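Transmembrane oligosaccharyl transferase (Archaeoglobus fulgidus, PDB 3WAJ) is a membrane-embedded, zinc-binding archaeal member of the STT3/AglB oligosaccharyl transferase family, whose transmembrane part belongs to the GT-C clan of glycosyltransferases. Local coordinates at residues R53-T58 / E103-V108; H60-R65 / G90-I95. One frame throughout, in Å; residues are numbered along the deposited sequence.

Interaction 1 of 2, residues R53-T58 / E103-V108; sequences RLIENT and ESLRAV
Leu105 of helix 102-118 projects across to helix 47-60, and its two methyl groups divide the work between neighbouring residues there. CD2 meets the branch methyl of Ile55, with Leu105 CD2 4.2 Å from Ile55 CG2. CD1 lies against the first carbon of the next side chain, 4.2 Å from Glu56 CB, and approaches the backbone at Glu56 N equally closely. In Ile55 the methyl CG2 stands opposite the backbone N while CG1 lies beside it (chi1 -73°), which puts the short branch in front of Leu105. This small buried contact is bordered by Tyr52, which touches Leu105, and by Ser91 of helix 84-96, which touches Ile55. It joins two helices of the N-terminal STT3 region, a GT-C-type membrane domain, and one of them, helix 47-60, carries the zinc ligand Asp47; the Ile55 side chain is about 13 Å from the metal. Beyond Leu105 the two segments share no further contacts. Past CB, the extended Glu56 chain runs off to one side of the leucine, and Glu56 OE1 remains 7.0 Å from Arg106 NE, too far for a salt bridge. Arg106 is gripped instead by Thr40 OG1 and the carbonyl of Val41. The solvent side belongs to other flanks of helix 102-118, where Glu103 and Ser104 are exposed and Ala107 and Val108 partly so. On helix 47-60, Arg53 turns away from this contact, forming salt bridges with Asp69 and Glu558 and a cation-pi contact with Tyr524.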
ATOM      1  N   ARG A  53      -1.979  -5.325  13.223  1.00 29.87           N
ATOM      2  CA  ARG A  53      -2.540  -6.667  13.329  1.00 30.78           C
ATOM      3  C   ARG A  53      -1.474  -7.641  13.854  1.00 34.07           C
ATOM      4  O   ARG A  53      -1.741  -8.445  14.753  1.00 35.76           O
ATOM      5  CB  ARG A  53      -3.103  -7.117  11.964  1.00 31.06           C
ATOM      6  CG  ARG A  53      -3.657  -8.555  11.889  1.00 27.29           C
ATOM      7  CD  ARG A  53      -2.542  -9.648  11.768  1.00 22.36           C
ATOM      8  NE  ARG A  53      -3.144 -10.974  11.635  1.00 27.84           N
ATOM      9  CZ  ARG A  53      -3.717 -11.631  12.640  1.00 31.40           C
ATOM     10  NH1 ARG A  53      -3.725 -11.104  13.856  1.00 31.99           N
ATOM     11  NH2 ARG A  53      -4.265 -12.817  12.430  1.00 28.77           N
ATOM     12  N   LEU A  54      -0.278  -7.567  13.280  1.00 34.42           N
ATOM     13  CA  LEU A  54       0.805  -8.460  13.675  1.00 37.69           C
ATOM     14  C   LEU A  54       1.285  -8.190  15.108  1.00 39.56           C
ATOM     15  O   LEU A  54       1.489  -9.122  15.881  1.00 36.76           O
ATOM     16  CB  LEU A  54       1.976  -8.368  12.700  1.00 29.36           C
ATOM     17  CG  LEU A  54       1.740  -8.858  11.276  1.00 29.05           C
ATOM     18  CD1 LEU A  54       3.051  -8.700  10.441  1.00 19.60           C
ATOM     19  CD2 LEU A  54       1.267 -10.301  11.291  1.00 25.99           C
ATOM     20  N   ILE A  55       1.471  -6.918  15.455  1.00 39.30           N
ATOM     21  CA  ILE A  55       2.011  -6.558  16.764  1.00 38.76           C
ATOM     22  C   ILE A  55       1.060  -6.999  17.905  1.00 39.74           C
ATOM     23  O   ILE A  55       1.487  -7.543  18.911  1.00 42.85           O
ATOM     24  CB  ILE A  55       2.353  -5.050  16.825  1.00 33.37           C
ATOM     25  CG1 ILE A  55       3.604  -4.771  15.991  1.00 31.95           C
ATOM     26  CG2 ILE A  55       2.566  -4.580  18.269  1.00 31.43           C
ATOM     27  CD1 ILE A  55       3.850  -3.293  15.684  1.00 30.51           C
ATOM     28  N   GLU A  56      -0.230  -6.769  17.715  1.00 40.28           N
ATOM     29  CA  GLU A  56      -1.268  -7.225  18.629  1.00 45.43           C
ATOM     30  C   GLU A  56      -1.192  -8.741  18.844  1.00 49.73           C
ATOM     31  O   GLU A  56      -1.248  -9.233  19.970  1.00 53.31           O
ATOM     32  CB  GLU A  56      -2.627  -6.860  18.029  1.00 43.38           C
ATOM     33  CG  GLU A  56      -3.795  -6.770  19.004  1.00 53.32           C
ATOM     34  CD  GLU A  56      -4.926  -5.896  18.461  1.00 63.85           C
ATOM     35  OE1 GLU A  56      -4.802  -5.400  17.325  1.00 72.47           O
ATOM     36  OE2 GLU A  56      -5.933  -5.690  19.161  1.00 69.54           O
ATOM     37  N   ASN A  57      -1.074  -9.481  17.751  1.00 44.86           N
ATOM     38  CA  ASN A  57      -0.972 -10.929  17.825  1.00 42.42           C
ATOM     39  C   ASN A  57       0.348 -11.367  18.481  1.00 47.83           C
ATOM     40  O   ASN A  57       0.390 -12.322  19.256  1.00 53.00           O
ATOM     41  CB  ASN A  57      -1.104 -11.536  16.422  1.00 35.52           C
ATOM     42  CG  ASN A  57      -0.997 -13.029  16.433  1.00 39.08           C
ATOM     43  OD1 ASN A  57       0.077 -13.574  16.689  1.00 44.36           O
ATOM     44  ND2 ASN A  57      -2.107 -13.713  16.154  1.00 38.64           N
ATOM     45  N   THR A  58       1.423 -10.663  18.161  1.00 43.62           N
ATOM     46  CA  THR A  58       2.728 -10.973  18.721  1.00 43.83           C
ATOM     47  C   THR A  58       2.768 -10.658  20.214  1.00 47.45           C
ATOM     48  O   THR A  58       3.340 -11.415  20.997  1.00 43.65           O
ATOM     49  CB  THR A  58       3.817 -10.185  18.016  1.00 41.36           C
ATOM     50  OG1 THR A  58       3.748 -10.445  16.605  1.00 39.90           O
ATOM     51  CG2 THR A  58       5.190 -10.578  18.558  1.00 36.35           C
ATOM     52  N   GLU A 103      -6.988   1.492  20.689  1.00 46.46           N
ATOM     53  CA  GLU A 103      -6.482   2.866  20.604  1.00 51.89           C
ATOM     54  C   GLU A 103      -5.130   3.069  21.271  1.00 47.43           C
ATOM     55  O   GLU A 103      -4.241   3.699  20.700  1.00 46.57           O
ATOM     56  CB  GLU A 103      -7.496   3.840  21.209  1.00 60.44           C
ATOM     57  CG  GLU A 103      -8.862   3.776  20.561  1.00 73.07           C
ATOM     58  CD  GLU A 103      -9.646   5.073  20.689  1.00 83.44           C
ATOM     59  OE1 GLU A 103      -9.063   6.144  20.405  1.00 85.54           O
ATOM     60  OE2 GLU A 103     -10.844   5.012  21.057  1.00 85.79           O
ATOM     61  N   SER A 104      -4.979   2.547  22.483  1.00 47.61           N
ATOM     62  CA  SER A 104      -3.719   2.698  23.213  1.00 53.49           C
ATOM     63  C   SER A 104      -2.539   2.151  22.417  1.00 49.40           C
ATOM     64  O   SER A 104      -1.516   2.819  22.285  1.00 51.94           O
ATOM     65  CB  SER A 104      -3.793   2.005  24.568  1.00 57.58           C
ATOM     66  OG  SER A 104      -5.085   2.130  25.109  1.00 68.77           O
ATOM     67  N   LEU A 105      -2.689   0.936  21.888  1.00 45.89           N
ATOM     68  CA  LEU A 105      -1.646   0.309  21.078  1.00 42.54           C
ATOM     69  C   LEU A 105      -1.328   1.189  19.878  1.00 40.67           C
ATOM     70  O   LEU A 105      -0.165   1.533  19.646  1.00 47.87           O
ATOM     71  CB  LEU A 105      -2.112  -1.057  20.586  1.00 42.43           C
ATOM     72  CG  LEU A 105      -1.089  -2.174  20.377  1.00 41.68           C
ATOM     73  CD1 LEU A 105      -1.469  -3.038  19.186  1.00 31.74           C
ATOM     74  CD2 LEU A 105       0.346  -1.653  20.252  1.00 41.01           C
ATOM     75  N   ARG A 106      -2.372   1.556  19.134  1.00 34.86           N
ATOM     76  CA  ARG A 106      -2.246   2.376  17.931  1.00 35.39           C
ATOM     77  C   ARG A 106      -1.499   3.677  18.195  1.00 38.41           C
ATOM     78  O   ARG A 106      -0.623   4.081  17.415  1.00 40.37           O
ATOM     79  CB  ARG A 106      -3.640   2.656  17.340  1.00 35.13           C
ATOM     80  CG  ARG A 106      -4.117   1.582  16.351  1.00 36.71           C
ATOM     81  CD  ARG A 106      -5.473   1.923  15.746  1.00 35.33           C
ATOM     82  NE  ARG A 106      -6.549   1.326  16.528  1.00 44.39           N
ATOM     83  CZ  ARG A 106      -7.725   1.885  16.747  1.00 44.34           C
ATOM     84  NH1 ARG A 106      -8.007   3.070  16.245  1.00 50.79           N
ATOM     85  NH2 ARG A 106      -8.615   1.246  17.464  1.00 54.31           N
ATOM     86  N   ALA A 107      -1.845   4.326  19.304  1.00 44.00           N
ATOM     87  CA  ALA A 107      -1.186   5.572  19.712  1.00 46.26           C
ATOM     88  C   ALA A 107       0.318   5.365  19.839  1.00 41.26           C
ATOM     89  O   ALA A 107       1.117   6.082  19.204  1.00 44.46           O
ATOM     90  CB  ALA A 107      -1.761   6.069  21.020  1.00 43.67           C
ATOM     91  N   VAL A 108       0.708   4.389  20.654  1.00 35.95           N
ATOM     92  CA  VAL A 108       2.125   4.035  20.760  1.00 43.62           C
ATOM     93  C   VAL A 108       2.736   3.771  19.371  1.00 41.57           C
ATOM     94  O   VAL A 108       3.725   4.403  18.999  1.00 44.88           O
ATOM     95  CB  VAL A 108       2.359   2.842  21.728  1.00 49.89           C
ATOM     96  CG1 VAL A 108       3.820   2.391  21.688  1.00 49.08           C
ATOM     97  CG2 VAL A 108       1.971   3.223  23.154  1.00 47.45           C
TER

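Interaction 2 of 2, residues H60-R65 / G90-I95; sequences HNFPHR and GSIAGI
A single aromatic side chain from a loop docks on a helix here: Phe62, in the turn that follows helix 47-60, packs against Ser91, Ile92 and Ile95 of helix 84-96 in the N-terminal STT3 region. The turn is a type VIa beta-turn over residues 61-64, with a cis peptide bond between Phe62 and Pro63 and the chain closed by His64 N to Asn61 O at 2.7 Å. Such a cis bond after an aromatic residue lets the two rings lie together, and Pro63 CB sits 3.7 Å above the plane of the Phe62 ring, displaced toward its rim. The opposite face receives Ile95. Its terminal methyl forms a CH-pi contact, Ile95 CD1 being 3.8 Å from the centroid of the Phe62 ring and only 12° off the ring normal, so the ring is sandwiched between a proline of its own turn and an isoleucine of the helix. The aromatic group reaches the helix because CG lies roughly opposite the backbone N (chi1 -155°). One turn earlier in the helix, Ser91 CB approaches Phe62 CE2 obliquely at 3.8 Å, while Ile92 brings its CG1 to 4.2 Å from Phe62 CZ, at the far end of the ring. Phe62, Pro63 and Ile92 are exposed, whereas Ser91 is buried, so the contact runs from the interior to the surface. A polar bond lies beside the docked ring: Pro63 O is hydrogen-bonded to the hydroxyl of Tyr88, a residue that also touches the Phe62 side chain. Ser91 offers the ring its CB alone; its OG lies beside its own backbone N and is hydrogen-bonded to Val87 O.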
ATOM      1  N   HIS A  60       0.296 -10.779  22.287  1.00 53.19           N
ATOM      2  CA  HIS A  60      -0.440 -11.875  22.903  1.00 46.04           C
ATOM      3  C   HIS A  60       0.376 -13.167  23.034  1.00 50.02           C
ATOM      4  O   HIS A  60       0.289 -13.851  24.052  1.00 48.69           O
ATOM      5  CB  HIS A  60      -1.716 -12.157  22.123  1.00 42.10           C
ATOM      6  CG  HIS A  60      -2.601 -13.176  22.773  1.00 46.62           C
ATOM      7  ND1 HIS A  60      -3.514 -12.851  23.752  1.00 48.62           N
ATOM      8  CD2 HIS A  60      -2.706 -14.513  22.583  1.00 46.23           C
ATOM      9  CE1 HIS A  60      -4.152 -13.945  24.132  1.00 51.84           C
ATOM     10  NE2 HIS A  60      -3.677 -14.967  23.442  1.00 49.67           N
ATOM     11  N   ASN A  61       1.148 -13.502  22.002  1.00 46.15           N
ATOM     12  CA  ASN A  61       1.913 -14.747  21.976  1.00 41.63           C
ATOM     13  C   ASN A  61       3.410 -14.542  22.297  1.00 47.03           C
ATOM     14  O   ASN A  61       4.268 -15.345  21.900  1.00 51.26           O
ATOM     15  CB  ASN A  61       1.763 -15.429  20.612  1.00 42.72           C
ATOM     16  CG  ASN A  61       0.319 -15.732  20.264  1.00 48.98           C
ATOM     17  OD1 ASN A  61      -0.317 -16.585  20.896  1.00 51.58           O
ATOM     18  ND2 ASN A  61      -0.201 -15.054  19.236  1.00 47.19           N
ATOM     19  N   PHE A  62       3.714 -13.470  23.021  1.00 44.18           N
ATOM     20  CA  PHE A  62       5.093 -13.039  23.221  1.00 48.11           C
ATOM     21  C   PHE A  62       5.979 -14.102  23.906  1.00 56.51           C
ATOM     22  O   PHE A  62       5.577 -14.730  24.896  1.00 54.17           O
ATOM     23  CB  PHE A  62       5.129 -11.701  23.986  1.00 48.54           C
ATOM     24  CG  PHE A  62       6.378 -10.900  23.733  1.00 59.04           C
ATOM     25  CD1 PHE A  62       7.434 -10.922  24.638  1.00 61.21           C
ATOM     26  CD2 PHE A  62       6.510 -10.142  22.573  1.00 60.55           C
ATOM     27  CE1 PHE A  62       8.589 -10.190  24.399  1.00 61.84           C
ATOM     28  CE2 PHE A  62       7.669  -9.404  22.326  1.00 59.86           C
ATOM     29  CZ  PHE A  62       8.707  -9.432  23.238  1.00 61.11           C
ATOM     30  N   PRO A  63       7.209 -14.289  23.396  1.00 60.59           N
ATOM     31  CA  PRO A  63       7.799 -13.522  22.296  1.00 61.44           C
ATOM     32  C   PRO A  63       7.702 -14.218  20.944  1.00 57.70           C
ATOM     33  O   PRO A  63       8.606 -14.048  20.119  1.00 55.88           O
ATOM     34  CB  PRO A  63       9.269 -13.479  22.695  1.00 60.51           C
ATOM     35  CG  PRO A  63       9.489 -14.877  23.248  1.00 58.30           C
ATOM     36  CD  PRO A  63       8.194 -15.220  23.983  1.00 60.26           C
ATOM     37  N   HIS A  64       6.656 -14.998  20.707  1.00 50.55           N
ATOM     38  CA  HIS A  64       6.541 -15.645  19.407  1.00 53.54           C
ATOM     39  C   HIS A  64       5.727 -14.779  18.450  1.00 47.41           C
ATOM     40  O   HIS A  64       4.936 -13.947  18.888  1.00 45.79           O
ATOM     41  CB  HIS A  64       5.929 -17.036  19.546  1.00 62.10           C
ATOM     42  CG  HIS A  64       6.636 -17.904  20.542  1.00 71.17           C
ATOM     43  ND1 HIS A  64       7.721 -18.685  20.207  1.00 72.47           N
ATOM     44  CD2 HIS A  64       6.411 -18.109  21.861  1.00 69.41           C
ATOM     45  CE1 HIS A  64       8.134 -19.336  21.282  1.00 71.28           C
ATOM     46  NE2 HIS A  64       7.356 -19.005  22.296  1.00 70.47           N
ATOM     47  N   ARG A  65       5.937 -14.959  17.148  1.00 42.51           N
ATOM     48  CA  ARG A  65       5.124 -14.267  16.155  1.00 39.47           C
ATOM     49  C   ARG A  65       4.746 -15.246  15.070  1.00 35.66           C
ATOM     50  O   ARG A  65       5.391 -16.281  14.920  1.00 34.93           O
ATOM     51  CB  ARG A  65       5.853 -13.044  15.566  1.00 39.29           C
ATOM     52  CG  ARG A  65       7.182 -13.348  14.890  1.00 35.78           C
ATOM     53  CD  ARG A  65       7.504 -12.311  13.825  1.00 41.05           C
ATOM     54  NE  ARG A  65       6.656 -12.448  12.633  1.00 44.32           N
ATOM     55  CZ  ARG A  65       6.719 -11.664  11.559  1.00 40.16           C
ATOM     56  NH1 ARG A  65       7.591 -10.668  11.522  1.00 38.87           N
ATOM     57  NH2 ARG A  65       5.901 -11.875  10.525  1.00 31.62           N
ATOM     58  N   GLY A  90       7.523  -2.838  17.892  1.00 40.07           N
ATOM     59  CA  GLY A  90       6.171  -2.439  18.269  1.00 38.37           C
ATOM     60  C   GLY A  90       5.536  -3.249  19.398  1.00 43.71           C
ATOM     61  O   GLY A  90       4.788  -2.709  20.232  1.00 44.28           O
ATOM     62  N   SER A  91       5.804  -4.553  19.419  1.00 39.93           N
ATOM     63  CA  SER A  91       5.398  -5.382  20.548  1.00 42.36           C
ATOM     64  C   SER A  91       6.082  -4.903  21.831  1.00 48.12           C
ATOM     65  O   SER A  91       5.430  -4.754  22.875  1.00 45.23           O
ATOM     66  CB  SER A  91       5.741  -6.842  20.287  1.00 39.44           C
ATOM     67  OG  SER A  91       5.112  -7.303  19.111  1.00 39.32           O
ATOM     68  N   ILE A  92       7.391  -4.655  21.751  1.00 43.13           N
ATOM     69  CA  ILE A  92       8.144  -4.245  22.933  1.00 48.09           C
ATOM     70  C   ILE A  92       7.637  -2.900  23.439  1.00 50.15           C
ATOM     71  O   ILE A  92       7.389  -2.732  24.638  1.00 54.19           O
ATOM     72  CB  ILE A  92       9.662  -4.194  22.670  1.00 49.44           C
ATOM     73  CG1 ILE A  92      10.208  -5.597  22.466  1.00 53.70           C
ATOM     74  CG2 ILE A  92      10.375  -3.597  23.837  1.00 45.06           C
ATOM     75  CD1 ILE A  92      11.681  -5.611  22.115  1.00 59.19           C
ATOM     76  N   ALA A  93       7.460  -1.954  22.518  1.00 45.34           N
ATOM     77  CA  ALA A  93       6.880  -0.659  22.862  1.00 45.47           C
ATOM     78  C   ALA A  93       5.546  -0.840  23.574  1.00 46.94           C
ATOM     79  O   ALA A  93       5.261  -0.168  24.573  1.00 52.06           O
ATOM     80  CB  ALA A  93       6.711   0.185  21.628  1.00 41.77           C
ATOM     81  N   GLY A  94       4.733  -1.758  23.061  1.00 44.28           N
ATOM     82  CA  GLY A  94       3.389  -1.955  23.583  1.00 49.19           C
ATOM     83  C   GLY A  94       3.384  -2.486  25.001  1.00 50.99           C
ATOM     84  O   GLY A  94       2.684  -1.968  25.871  1.00 53.79           O
ATOM     85  N   ILE A  95       4.174  -3.528  25.226  1.00 51.96           N
ATOM     86  CA  ILE A  95       4.325  -4.124  26.549  1.00 53.82           C
ATOM     87  C   ILE A  95       4.890  -3.104  27.545  1.00 55.63           C
ATOM     88  O   ILE A  95       4.401  -2.998  28.669  1.00 57.95           O
ATOM     89  CB  ILE A  95       5.199  -5.394  26.452  1.00 58.79           C
ATOM     90  CG1 ILE A  95       4.488  -6.442  25.589  1.00 56.89           C
ATOM     91  CG2 ILE A  95       5.498  -5.979  27.814  1.00 58.23           C
ATOM     92  CD1 ILE A  95       5.359  -7.604  25.211  1.00 58.32           C
TER

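From the N terminus, helix 47-60 supplies the first side of interaction 1, and the turn directly after it supplies the first side of interaction 2. The chain then passes through the short strands 68-69 and 78-79 before helix 84-96 closes the inner loop at interaction 2. The next helix, 102-118, closes the outer loop at interaction 1, so the second contact is nested within the first. Their centres are 9 Å apart and the two touch: Ile55 CG2 is 3.4 Å from Ser91 N, and Thr58 CG2 is 3.3 Å from Ser91 OG. Helix 47-60 and its trailing turn are thereby tied to two consecutive helices of the STT3 region.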